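Local coordinates for glycosyl hydrolases family 2, sugar binding domain protein (Bacteroides uniformis str. 3978 T3 ii, PDB 6D1P) that acts as a beta-glucuronidase from a human gut bacterium, a glycoside hydrolase family 2 enzyme that probably hydrolyses O-glycosidic bonds, at residues Val287-Leu290 and Asp295-Arg298; Ser609-Gln614 and Met622-Gly627; Lys664-Asn667 and Ala673-Leu676. All coordinates share one frame; numbering follows the deposited sequence.

In the fold
The three contacts follow one another along the chain, none enclosing or crossing another. Interaction 1 closes the hairpin of strands 284-292 and 295-303, with a turn of only two residues between the strands, in a four-stranded antiparallel sheet of the second family 2 region. Interaction 2, about 49 Å away between centres, brackets seven residues and docks helix 609-617, at the end of the TIM-barrel region, against strand 623-625. Interaction 3 spans five residues between strands 659-665 and 677-680. Its centre is only about 13 Å from that of interaction 2, and strand 641-647 links the pair: Ser647 bonds to both Met622 and Arg666. Interaction 1 is local; interactions 2 and 3 gather around the barrel's junction with the next beta domain.

Interaction 1: residues Val287-Leu290 and Asp295-Arg298; sequences VAEL and DTLR
Strand 287-290 runs antiparallel to strand 295-298, their directions 151° apart, with Leu290 and Leu297 forming a hydrogen-bonded pair and Glu289 and Arg298 the adjoining non-hydrogen-bonded pair. Leu290 N gives a nearly straight bond to Leu297 O at 2.8 Å, lying in the plane of that carbonyl; the return bond from Leu297 N to Leu290 O is 2.7 Å long but more bent at its hydrogen. Glu289 and Arg298 leave the same face of the sheet and run side by side. The arginine chain kinks at chi3 (-19°), which brings NH1 back over the neighbouring strand to meet Glu289 OE1 at 3.1 Å. Carboxylate and guanidinium planes are turned 61° apart, and OE2 stands farther from NH1, so the salt bridge rests mainly on one oxygen instead of a flat two-pronged pairing. OE2 instead touches the methyl CG2 of Thr296 at 3.2 Å. Val287 CG1 packs against the aliphatic part of Arg298, 3.6 Å from its CG, and also reaches the guanidinium edge. An alanine at Glu289 would remove the carboxylate, and Arg298 would probably lose its charge partner in the hairpin, with its guanidinium set free to turn. On the other face Leu290 and Leu297 sit side by side, Leu290 CB 4.5 Å from Leu297 CB. Both leucines rest on Phe204 of strand 203-213, as expected of the inner face of an immunoglobulin-like sandwich, while strand 240-246 flanks strand 284-292 and strand 295-303 forms the edge of the sheet within the chain.

Interaction 2: residues Ser609-Gln614 and Met622-Gly627; sequences SYYVFQ and MLHIYG
Tyr611 and His624 stack face to face where helix 609-617 meets strand 623-625, and Met622 packs against the edge of the tyrosine; these three residues bury most of the surface. The rings form an offset stack, centroids 3.9 Å apart and planes only 8° from parallel. Tyr611 CD2 lies over the centre of the imidazole, 3.3 Å from His624 CE1, whereas His624 ND1 sits over the rim of the phenol ring. The CB of Tyr611 adds a CH-pi contact over the same imidazole. Tyr610 CD1 approaches the opposite face of the Tyr611 ring, which is therefore held between its helix neighbour and the histidine. Met622 curls back on itself, with CG wedged between backbone N and carbonyl carbon (chi1 54°) and further bends at chi2 and chi3. Its CE consequently reaches the edge of the Tyr611 ring, 4.0 Å from Tyr611 CB, and lies 3.5 Å from Gln614 OE1. The amide nitrogen of Gln614 is engaged by the carbonyl of Glu355 on helix 343-356. His624 NE2 is hydrogen-bonded to Glu608, whose same oxygen also receives Gly627 N. The helix and strand are thus joined directly by apolar and aromatic packing, and the nearby carboxylate is likely to polarise the imidazole towards positive charge, which would strengthen its attraction to the electron-rich phenol face.

Interaction 3: residues Lys664-Asn667 and Ala673-Leu676; sequences KKRN and AAGL
The connection between strands 659-665 and 677-680 folds back on itself here, in a beta domain of the E-set type, with a type I' turn at Ala673-Leu676 closed by a bond from Leu676 N to Ala673 O. Asn667 N holds the turn from outside, donating to Ala674 O at 2.7 Å in a straight bond, although it approaches from above the carbonyl plane. The methyl of Ala674 lies centrally under one face of the Arg666 guanidinium, its CB 3.9 Å from Arg666 CZ. Arg666, with CG anti to the backbone N (chi1 -168°), runs out extended over this methyl, while its CG rests 3.8 Å from Leu676 CD1. The other leucine methyl, CD2, meets Lys665 O at 3.6 Å. Gly675 has positive phi, and a side-chain carbon there would come tight against Lys665 O. Lys664 passes along the turn, its CD 3.7 Å from Gly675 O, on its way to the carbonyl of Arg677 and the ring of Trp678. Arg666 reaches further, bonding through NE to Ser647 O on strand 641-647 and making a cation-pi contact with Tyr616 of helix 609-617.

Interaction 1: residues Val287-Leu290 and Asp295-Arg298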
# COMPACT_ATOMS: atom_id res chain seq x y z
N VAL A 287 28.39 -14.12 -36.66
CA VAL A 287 29.29 -13.55 -35.66
C VAL A 287 29.96 -12.33 -36.29
O VAL A 287 30.65 -12.45 -37.31
CB VAL A 287 30.34 -14.56 -35.18
CG1 VAL A 287 31.21 -13.94 -34.12
CG2 VAL A 287 29.69 -15.83 -34.65
N ALA A 288 29.75 -11.18 -35.68
CA ALA A 288 30.46 -9.96 -36.04
C ALA A 288 31.54 -9.72 -35.00
O ALA A 288 31.40 -10.05 -33.83
CB ALA A 288 29.52 -8.75 -36.10
N GLU A 289 32.63 -9.11 -35.45
CA GLU A 289 33.82 -9.04 -34.62
C GLU A 289 34.59 -7.79 -34.97
O GLU A 289 34.89 -7.54 -36.14
CB GLU A 289 34.68 -10.29 -34.84
CG GLU A 289 35.30 -10.81 -33.59
CD GLU A 289 36.36 -11.84 -33.88
OE1 GLU A 289 36.03 -12.87 -34.51
OE2 GLU A 289 37.53 -11.59 -33.51
N LEU A 290 34.91 -7.00 -33.96
CA LEU A 290 35.63 -5.76 -34.15
C LEU A 290 36.73 -5.68 -33.10
O LEU A 290 36.52 -6.06 -31.95
CB LEU A 290 34.70 -4.55 -34.05
CG LEU A 290 35.39 -3.20 -34.16
CD1 LEU A 290 35.96 -3.02 -35.57
CD2 LEU A 290 34.43 -2.07 -33.82
N ASP A 295 41.56 -5.51 -27.78
CA ASP A 295 40.34 -6.13 -27.28
C ASP A 295 39.40 -6.44 -28.44
O ASP A 295 39.32 -5.70 -29.42
CB ASP A 295 39.66 -5.22 -26.27
CG ASP A 295 40.58 -4.84 -25.13
OD1 ASP A 295 41.19 -5.78 -24.56
OD2 ASP A 295 40.71 -3.63 -24.81
N THR A 296 38.68 -7.54 -28.31
CA THR A 296 37.80 -8.02 -29.37
C THR A 296 36.34 -7.87 -28.94
O THR A 296 35.86 -8.60 -28.07
CB THR A 296 38.11 -9.46 -29.71
OG1 THR A 296 39.47 -9.54 -30.17
CG2 THR A 296 37.19 -9.98 -30.79
N LEU A 297 35.64 -6.92 -29.57
CA LEU A 297 34.19 -6.83 -29.44
C LEU A 297 33.56 -7.86 -30.36
O LEU A 297 33.79 -7.84 -31.58
CB LEU A 297 33.70 -5.42 -29.78
CG LEU A 297 32.19 -5.20 -29.72
CD1 LEU A 297 31.68 -5.26 -28.28
CD2 LEU A 297 31.80 -3.89 -30.38
N ARG A 298 32.79 -8.77 -29.79
CA ARG A 298 32.10 -9.79 -30.55
C ARG A 298 30.61 -9.73 -30.25
O ARG A 298 30.20 -9.43 -29.12
CB ARG A 298 32.61 -11.20 -30.23
CG ARG A 298 31.95 -12.29 -31.06
CD ARG A 298 32.38 -13.68 -30.61
NE ARG A 298 33.62 -13.62 -29.84
CZ ARG A 298 34.84 -13.61 -30.37
NH1 ARG A 298 34.99 -13.66 -31.70
NH2 ARG A 298 35.90 -13.54 -29.58

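Interaction 2: residues Ser609-Gln614 and Met622-Gly627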
# COMPACT_ATOMS: atom_id res chain seq x y z
N SER A 609 -6.73 -30.92 -18.67
CA SER A 609 -6.89 -30.46 -20.04
C SER A 609 -5.56 -30.36 -20.77
O SER A 609 -5.55 -30.39 -22.00
CB SER A 609 -7.57 -29.11 -20.06
OG SER A 609 -6.93 -28.24 -19.14
N TYR A 610 -4.44 -30.21 -20.05
CA TYR A 610 -3.14 -30.19 -20.71
C TYR A 610 -2.91 -31.47 -21.53
O TYR A 610 -2.25 -31.42 -22.57
CB TYR A 610 -2.03 -30.01 -19.66
CG TYR A 610 -0.60 -30.11 -20.20
CD1 TYR A 610 0.06 -31.35 -20.26
CD2 TYR A 610 0.10 -28.98 -20.62
CE1 TYR A 610 1.38 -31.45 -20.74
CE2 TYR A 610 1.41 -29.07 -21.11
CZ TYR A 610 2.05 -30.31 -21.17
OH TYR A 610 3.34 -30.40 -21.64
N TYR A 611 -3.47 -32.60 -21.08
CA TYR A 611 -3.29 -33.89 -21.75
C TYR A 611 -4.24 -34.06 -22.92
O TYR A 611 -3.93 -34.80 -23.87
CB TYR A 611 -3.46 -35.03 -20.74
CG TYR A 611 -2.51 -34.83 -19.58
CD1 TYR A 611 -1.16 -35.11 -19.73
CD2 TYR A 611 -2.94 -34.30 -18.36
CE1 TYR A 611 -0.27 -34.91 -18.71
CE2 TYR A 611 -2.03 -34.09 -17.31
CZ TYR A 611 -0.70 -34.39 -17.51
OH TYR A 611 0.25 -34.21 -16.55
N VAL A 612 -5.40 -33.41 -22.87
CA VAL A 612 -6.27 -33.39 -24.05
C VAL A 612 -5.51 -32.81 -25.23
O VAL A 612 -5.44 -33.42 -26.30
CB VAL A 612 -7.56 -32.62 -23.76
CG1 VAL A 612 -8.38 -32.52 -25.01
CG2 VAL A 612 -8.33 -33.31 -22.64
N PHE A 613 -4.89 -31.64 -25.03
CA PHE A 613 -4.08 -31.05 -26.10
C PHE A 613 -2.91 -31.96 -26.46
O PHE A 613 -2.59 -32.14 -27.65
CB PHE A 613 -3.56 -29.66 -25.71
CG PHE A 613 -4.57 -28.56 -25.89
CD1 PHE A 613 -4.82 -28.02 -27.14
CD2 PHE A 613 -5.30 -28.08 -24.81
CE1 PHE A 613 -5.76 -27.04 -27.32
CE2 PHE A 613 -6.25 -27.07 -24.98
CZ PHE A 613 -6.48 -26.56 -26.24
N GLN A 614 -2.23 -32.52 -25.45
CA GLN A 614 -1.04 -33.30 -25.73
C GLN A 614 -1.39 -34.53 -26.55
O GLN A 614 -0.69 -34.86 -27.51
CB GLN A 614 -0.35 -33.70 -24.43
CG GLN A 614 1.06 -34.29 -24.60
CD GLN A 614 1.75 -34.53 -23.25
OE1 GLN A 614 1.20 -35.21 -22.37
NE2 GLN A 614 2.95 -33.96 -23.09
N MET A 622 2.03 -41.00 -25.30
CA MET A 622 1.56 -40.68 -23.97
C MET A 622 0.19 -41.31 -23.79
O MET A 622 -0.46 -41.72 -24.76
CB MET A 622 1.51 -39.16 -23.71
CG MET A 622 0.69 -38.35 -24.74
SD MET A 622 -1.10 -38.49 -24.53
CE MET A 622 -1.36 -37.57 -23.02
N LEU A 623 -0.23 -41.35 -22.54
CA LEU A 623 -1.47 -41.98 -22.11
C LEU A 623 -1.86 -41.31 -20.80
O LEU A 623 -1.04 -41.24 -19.89
CB LEU A 623 -1.26 -43.49 -21.92
CG LEU A 623 -2.39 -44.38 -21.42
CD1 LEU A 623 -3.47 -44.51 -22.47
CD2 LEU A 623 -1.83 -45.76 -21.06
N HIS A 624 -3.09 -40.80 -20.72
CA HIS A 624 -3.56 -40.12 -19.51
C HIS A 624 -5.02 -40.46 -19.29
O HIS A 624 -5.88 -40.04 -20.06
CB HIS A 624 -3.39 -38.59 -19.60
CG HIS A 624 -3.87 -37.85 -18.37
ND1 HIS A 624 -3.02 -37.47 -17.35
CD2 HIS A 624 -5.10 -37.45 -17.99
CE1 HIS A 624 -3.71 -36.85 -16.41
NE2 HIS A 624 -4.98 -36.83 -16.77
N ILE A 625 -5.28 -41.22 -18.23
CA ILE A 625 -6.65 -41.44 -17.80
C ILE A 625 -7.18 -40.15 -17.20
O ILE A 625 -6.55 -39.57 -16.30
CB ILE A 625 -6.72 -42.58 -16.79
CG1 ILE A 625 -6.08 -43.85 -17.38
CG2 ILE A 625 -8.16 -42.79 -16.34
CD1 ILE A 625 -5.72 -44.90 -16.32
N TYR A 626 -8.33 -39.69 -17.67
CA TYR A 626 -8.91 -38.50 -17.10
C TYR A 626 -9.45 -38.81 -15.71
O TYR A 626 -10.33 -39.67 -15.56
CB TYR A 626 -10.00 -37.94 -18.02
CG TYR A 626 -10.84 -36.88 -17.35
CD1 TYR A 626 -10.25 -35.84 -16.63
CD2 TYR A 626 -12.23 -36.94 -17.40
CE1 TYR A 626 -11.04 -34.88 -15.99
CE2 TYR A 626 -13.01 -35.99 -16.78
CZ TYR A 626 -12.41 -34.96 -16.08
OH TYR A 626 -13.19 -34.02 -15.45
N GLY A 627 -8.94 -38.11 -14.70
CA GLY A 627 -9.44 -38.25 -13.35
C GLY A 627 -8.37 -38.36 -12.28
O GLY A 627 -8.70 -38.68 -11.14

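Interaction 3: residues Lys664-Asn667 and Ala673-Leu676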
# COMPACT_ATOMS: atom_id res chain seq x y z
N LYS A 664 -9.28 -50.72 -27.44
CA LYS A 664 -9.99 -49.84 -28.35
C LYS A 664 -9.00 -49.05 -29.18
O LYS A 664 -7.86 -48.81 -28.78
CB LYS A 664 -10.95 -48.89 -27.63
CG LYS A 664 -12.12 -49.60 -27.01
CD LYS A 664 -13.18 -48.64 -26.50
CE LYS A 664 -14.33 -49.39 -25.85
NZ LYS A 664 -15.41 -48.48 -25.36
N LYS A 665 -9.43 -48.70 -30.38
CA LYS A 665 -8.59 -48.03 -31.35
C LYS A 665 -8.86 -46.53 -31.28
O LYS A 665 -10.01 -46.10 -31.06
CB LYS A 665 -8.83 -48.57 -32.76
CG LYS A 665 -7.91 -47.95 -33.82
CD LYS A 665 -8.19 -48.49 -35.25
CE LYS A 665 -8.71 -47.41 -36.21
NZ LYS A 665 -10.19 -47.17 -36.10
N ARG A 666 -7.80 -45.75 -31.43
CA ARG A 666 -7.92 -44.30 -31.34
C ARG A 666 -8.49 -43.74 -32.65
O ARG A 666 -8.00 -44.05 -33.74
CB ARG A 666 -6.57 -43.66 -31.02
CG ARG A 666 -6.70 -42.18 -30.62
CD ARG A 666 -5.37 -41.42 -30.65
NE ARG A 666 -5.57 -40.01 -30.33
CZ ARG A 666 -5.94 -39.07 -31.20
NH1 ARG A 666 -6.15 -39.39 -32.48
NH2 ARG A 666 -6.12 -37.82 -30.80
N ASN A 667 -9.52 -42.91 -32.52
CA ASN A 667 -10.15 -42.28 -33.67
C ASN A 667 -10.60 -40.88 -33.25
O ASN A 667 -11.63 -40.73 -32.59
CB ASN A 667 -11.32 -43.13 -34.16
CG ASN A 667 -12.09 -42.47 -35.28
OD1 ASN A 667 -11.64 -41.48 -35.86
ND2 ASN A 667 -13.26 -43.02 -35.59
N ALA A 673 -12.92 -38.16 -26.44
CA ALA A 673 -11.71 -38.91 -26.10
C ALA A 673 -11.21 -39.76 -27.27
O ALA A 673 -10.52 -40.76 -27.04
CB ALA A 673 -11.92 -39.79 -24.86
N ALA A 674 -11.53 -39.36 -28.50
CA ALA A 674 -11.05 -40.03 -29.72
C ALA A 674 -11.32 -41.54 -29.68
O ALA A 674 -10.46 -42.36 -30.02
CB ALA A 674 -9.57 -39.75 -29.98
N GLY A 675 -12.53 -41.92 -29.25
CA GLY A 675 -12.90 -43.32 -29.14
C GLY A 675 -12.39 -44.05 -27.90
O GLY A 675 -12.93 -45.11 -27.57
N LEU A 676 -11.37 -43.53 -27.21
CA LEU A 676 -10.80 -44.17 -26.03
C LEU A 676 -11.66 -43.83 -24.81
O LEU A 676 -11.31 -43.04 -23.93
CB LEU A 676 -9.35 -43.76 -25.84
CG LEU A 676 -8.57 -43.81 -27.15
CD1 LEU A 676 -7.12 -43.33 -27.02
CD2 LEU A 676 -8.63 -45.22 -27.80